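Local structure of lysosome-associated membrane glycoprotein 1 (Mus musculus, 5GV0) at residues 71-76 / 82-87. The protein is a heavily glycosylated protein of the lysosomal membrane, whose luminal domains probably mediate assembly with other copies of itself. Residues are numbered along the deposited sequence; the frame is centred on the assembly and turned at random.
With NAG (2-acetamido-2-deoxy-beta-D-glucopyranose), chain G.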
ATOM      1  N   LEU A  71       0.543   2.354   4.380  1.00  9.71           N
ATOM      2  CA  LEU A  71      -0.752   2.122   3.764  1.00  8.48           C
ATOM      3  C   LEU A  71      -1.792   2.118   4.859  1.00 10.52           C
ATOM      4  O   LEU A  71      -1.602   1.488   5.909  1.00 11.98           O
ATOM      5  CB  LEU A  71      -0.776   0.796   3.014  1.00 10.85           C
ATOM      6  CG  LEU A  71       0.333   0.578   1.998  1.00 13.24           C
ATOM      7  CD1 LEU A  71       0.155  -0.772   1.328  1.00 17.17           C
ATOM      8  CD2 LEU A  71       0.337   1.704   0.978  1.00 14.35           C
ATOM      9  N   GLN A  72      -2.889   2.823   4.631  1.00  9.64           N
ATOM     10  CA  GLN A  72      -3.976   2.863   5.595  1.00 11.57           C
ATOM     11  C   GLN A  72      -5.216   2.265   4.968  1.00 10.34           C
ATOM     12  O   GLN A  72      -5.606   2.644   3.867  1.00 10.92           O
ATOM     13  CB  GLN A  72      -4.237   4.299   6.059  1.00 10.95           C
ATOM     14  CG  GLN A  72      -3.003   4.972   6.622  1.00 14.91           C
ATOM     15  CD  GLN A  72      -3.316   6.141   7.533  1.00 22.20           C
ATOM     16  OE1 GLN A  72      -4.418   6.684   7.514  1.00 24.33           O
ATOM     17  NE2 GLN A  72      -2.341   6.530   8.345  1.00 24.81           N
ATOM     18  N   PHE A  73      -5.811   1.305   5.661  1.00 10.33           N
ATOM     19  CA  PHE A  73      -7.017   0.644   5.191  1.00  9.95           C
ATOM     20  C   PHE A  73      -8.192   1.072   6.055  1.00 10.75           C
ATOM     21  O   PHE A  73      -8.062   1.231   7.270  1.00 11.60           O
ATOM     22  CB  PHE A  73      -6.856  -0.879   5.226  1.00 10.07           C
ATOM     23  CG  PHE A  73      -5.832  -1.392   4.264  1.00 10.33           C
ATOM     24  CD1 PHE A  73      -4.487  -1.406   4.604  1.00 10.89           C
ATOM     25  CD2 PHE A  73      -6.208  -1.830   3.009  1.00 10.81           C
ATOM     26  CE1 PHE A  73      -3.530  -1.863   3.701  1.00 12.39           C
ATOM     27  CE2 PHE A  73      -5.261  -2.286   2.105  1.00 11.96           C
ATOM     28  CZ  PHE A  73      -3.926  -2.303   2.450  1.00 10.72           C
ATOM     29  N   GLY A  74      -9.335   1.266   5.413  1.00  9.69           N
ATOM     30  CA  GLY A  74     -10.547   1.626   6.110  1.00 10.79           C
ATOM     31  C   GLY A  74     -11.652   0.665   5.766  1.00 13.20           C
ATOM     32  O   GLY A  74     -11.528  -0.173   4.875  1.00 11.92           O
ATOM     33  N   MET A  75     -12.752   0.777   6.489  1.00 19.64           N
ATOM     34  CA  MET A  75     -13.915   0.006   6.129  1.00 23.80           C
ATOM     35  C   MET A  75     -15.164   0.668   6.636  1.00 29.86           C
ATOM     36  O   MET A  75     -15.146   1.450   7.585  1.00 29.89           O
ATOM     37  CB  MET A  75     -13.818  -1.420   6.662  1.00 21.83           C
ATOM     38  CG  MET A  75     -13.769  -1.544   8.150  1.00 27.82           C
ATOM     39  SD  MET A  75     -14.510  -3.123   8.544  1.00 27.94           S
ATOM     40  CE  MET A  75     -16.244  -2.693   8.517  1.00 22.59           C
ATOM     41  N   ASN A  76     -16.252   0.335   5.967  1.00 22.13           N
ATOM     42  CA  ASN A  76     -17.545   0.922   6.213  1.00 17.85           C
ATOM     43  C   ASN A  76     -18.422  -0.194   6.744  1.00 24.30           C
ATOM     44  O   ASN A  76     -18.770  -1.121   6.011  1.00 28.18           O
ATOM     45  CB  ASN A  76     -18.049   1.532   4.912  1.00 21.41           C
ATOM     46  CG  ASN A  76     -19.404   2.165   5.033  1.00 22.54           C
ATOM     47  OD1 ASN A  76     -19.988   2.250   6.113  1.00 32.69           O
ATOM     48  ND2 ASN A  76     -19.916   2.621   3.901  1.00 31.63           N
ATOM     49  N   PHE A  82     -13.966  -3.327   2.801  1.00 11.32           N
ATOM     50  CA  PHE A  82     -12.712  -2.684   3.184  1.00 10.61           C
ATOM     51  C   PHE A  82     -11.993  -2.197   1.937  1.00  9.90           C
ATOM     52  O   PHE A  82     -12.288  -2.636   0.826  1.00 11.19           O
ATOM     53  CB  PHE A  82     -11.805  -3.626   3.998  1.00 10.16           C
ATOM     54  CG  PHE A  82     -11.263  -4.798   3.216  1.00  9.73           C
ATOM     55  CD1 PHE A  82     -10.099  -4.685   2.462  1.00 11.15           C
ATOM     56  CD2 PHE A  82     -11.912  -6.023   3.255  1.00 10.99           C
ATOM     57  CE1 PHE A  82      -9.610  -5.769   1.750  1.00 12.59           C
ATOM     58  CE2 PHE A  82     -11.421  -7.108   2.542  1.00 11.33           C
ATOM     59  CZ  PHE A  82     -10.274  -6.981   1.798  1.00 10.30           C
ATOM     60  N   PHE A  83     -11.036  -1.297   2.132  1.00 10.08           N
ATOM     61  CA  PHE A  83     -10.338  -0.681   1.020  1.00  9.95           C
ATOM     62  C   PHE A  83      -9.115   0.064   1.515  1.00 12.45           C
ATOM     63  O   PHE A  83      -9.034   0.444   2.685  1.00 10.34           O
ATOM     64  CB  PHE A  83     -11.268   0.285   0.248  1.00 11.59           C
ATOM     65  CG  PHE A  83     -12.038   1.223   1.128  1.00 14.25           C
ATOM     66  CD1 PHE A  83     -11.511   2.452   1.494  1.00 19.02           C
ATOM     67  CD2 PHE A  83     -13.295   0.876   1.592  1.00 16.45           C
ATOM     68  CE1 PHE A  83     -12.221   3.312   2.310  1.00 24.60           C
ATOM     69  CE2 PHE A  83     -14.011   1.734   2.408  1.00 22.58           C
ATOM     70  CZ  PHE A  83     -13.474   2.953   2.763  1.00 21.91           C
ATOM     71  N   LEU A  84      -8.157   0.245   0.615  1.00 10.85           N
ATOM     72  CA  LEU A  84      -7.050   1.164   0.841  1.00 10.57           C
ATOM     73  C   LEU A  84      -7.618   2.573   0.807  1.00  9.96           C
ATOM     74  O   LEU A  84      -8.190   2.984  -0.215  1.00 11.57           O
ATOM     75  CB  LEU A  84      -5.975   0.988  -0.225  1.00 10.65           C
ATOM     76  CG  LEU A  84      -4.779   1.937  -0.120  1.00 10.69           C
ATOM     77  CD1 LEU A  84      -3.894   1.549   1.061  1.00 11.61           C
ATOM     78  CD2 LEU A  84      -3.987   1.942  -1.409  1.00 11.31           C
ATOM     79  N   GLN A  85      -7.501   3.299   1.918  1.00  9.19           N
ATOM     80  CA  GLN A  85      -8.056   4.645   1.983  1.00 11.19           C
ATOM     81  C   GLN A  85      -6.973   5.718   2.056  1.00 10.23           C
ATOM     82  O   GLN A  85      -7.246   6.891   1.824  1.00 10.81           O
ATOM     83  CB  GLN A  85      -9.020   4.771   3.173  1.00 14.01           C
ATOM     84  CG  GLN A  85      -8.397   4.680   4.537  1.00 19.33           C
ATOM     85  CD  GLN A  85      -9.423   4.839   5.642  1.00 20.57           C
ATOM     86  OE1 GLN A  85     -10.589   5.170   5.389  1.00 20.00           O
ATOM     87  NE2 GLN A  85      -8.998   4.588   6.877  1.00 23.49           N
ATOM     88  N   GLY A  86      -5.742   5.328   2.363  1.00  9.99           N
ATOM     89  CA  GLY A  86      -4.708   6.326   2.519  1.00 11.49           C
ATOM     90  C   GLY A  86      -3.304   5.838   2.251  1.00 11.29           C
ATOM     91  O   GLY A  86      -2.998   4.665   2.436  1.00 10.15           O
ATOM     92  N   VAL A  87      -2.456   6.760   1.810  1.00  9.54           N
ATOM     93  CA  VAL A  87      -1.033   6.514   1.644  1.00  9.77           C
ATOM     94  C   VAL A  87      -0.248   7.667   2.262  1.00 14.84           C
ATOM     95  O   VAL A  87      -0.590   8.835   2.056  1.00 11.03           O
ATOM     96  CB  VAL A  87      -0.656   6.372   0.150  1.00 10.79           C
ATOM     97  CG1 VAL A  87       0.856   6.545  -0.067  1.00 13.94           C
ATOM     98  CG2 VAL A  87      -1.142   5.038  -0.391  1.00 11.14           C
TER
HETATM   99  C1  NAG G 406     -21.204   3.245   3.838  1.00 43.50           C
HETATM  100  C2  NAG G 406     -21.242   4.352   2.804  1.00 43.74           C
HETATM  101  C3  NAG G 406     -22.600   5.033   2.843  1.00 45.80           C
HETATM  102  C4  NAG G 406     -23.697   4.000   2.616  1.00 49.95           C
HETATM  103  C5  NAG G 406     -23.547   2.808   3.568  1.00 39.43           C
HETATM  104  C6  NAG G 406     -24.450   1.659   3.191  1.00 39.99           C
HETATM  105  C7  NAG G 406     -19.250   5.573   2.072  1.00 62.15           C
HETATM  106  C8  NAG G 406     -18.211   6.589   2.436  1.00 62.60           C
HETATM  107  N2  NAG G 406     -20.171   5.313   3.007  1.00 55.50           N
HETATM  108  O3  NAG G 406     -22.660   6.042   1.842  1.00 53.83           O
HETATM  109  O4  NAG G 406     -24.973   4.597   2.816  1.00 40.22           O
HETATM  110  O5  NAG G 406     -22.208   2.287   3.540  1.00 34.40           O
HETATM  111  O6  NAG G 406     -24.157   1.202   1.877  1.00 40.38           O
HETATM  112  O7  NAG G 406     -19.257   5.011   0.980  1.00 65.44           O
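Gln72 O receives two backbone N-H groups from the neighbouring strand. Gln85 N donates to it at 2.8 Å, lying in the carbonyl plane. Gly86 N donates to the same Gln72 O at 3.1 Å, tilted 25° from that plane. Gln72 N returns a bond to Gly86 O (2.9 Å). Two residues of 82-87 thus answer one of 71-76, which shifts the register by one between Gln72 and Phe73. Beyond the shift, Gly74 and Phe83 form a hydrogen-bonded antiparallel pair: Gly74 N donates to Phe83 O at 2.9 Å and Phe83 N to Gly74 O at 3.0 Å. Phe83 O also receives a CA-H...O contact from Phe73 CA.

The side chain of Gln85 reaches over the other strand: with CG between the backbone N and the carbonyl carbon (chi1 67°), the chain then runs out extended and lays its terminal amide across Gly74, Gln85 CD sitting 3.4 Å from Gly74 CA. Next to it the Phe83 ring lays one face over Gly74 O, while Lys109 makes a cation-pi contact with the same ring. On the opposite face of the sheet, Leu84 CD1 rests over the Phe73 ring, 4.2 Å from its centroid and 15° off the normal, and also meets Leu71 CB. The Leu71 and Val87 side chains lie alongside each other, Leu71 CD2 touching Val87 CG2 at 3.9 Å, and Leu135 of strand 133-138 touches both residues, so this apolar layer packs against the other sheet.

At the far end, Asn76 ND2 is covalently bonded to NAG C1, and Asn76 OD1 accepts from Ser78 N. Two consecutive residues opposite one, within the antiparallel hairpin of strands 67-76 and 81-92, define a classic beta bulge in the LAMP luminal domain.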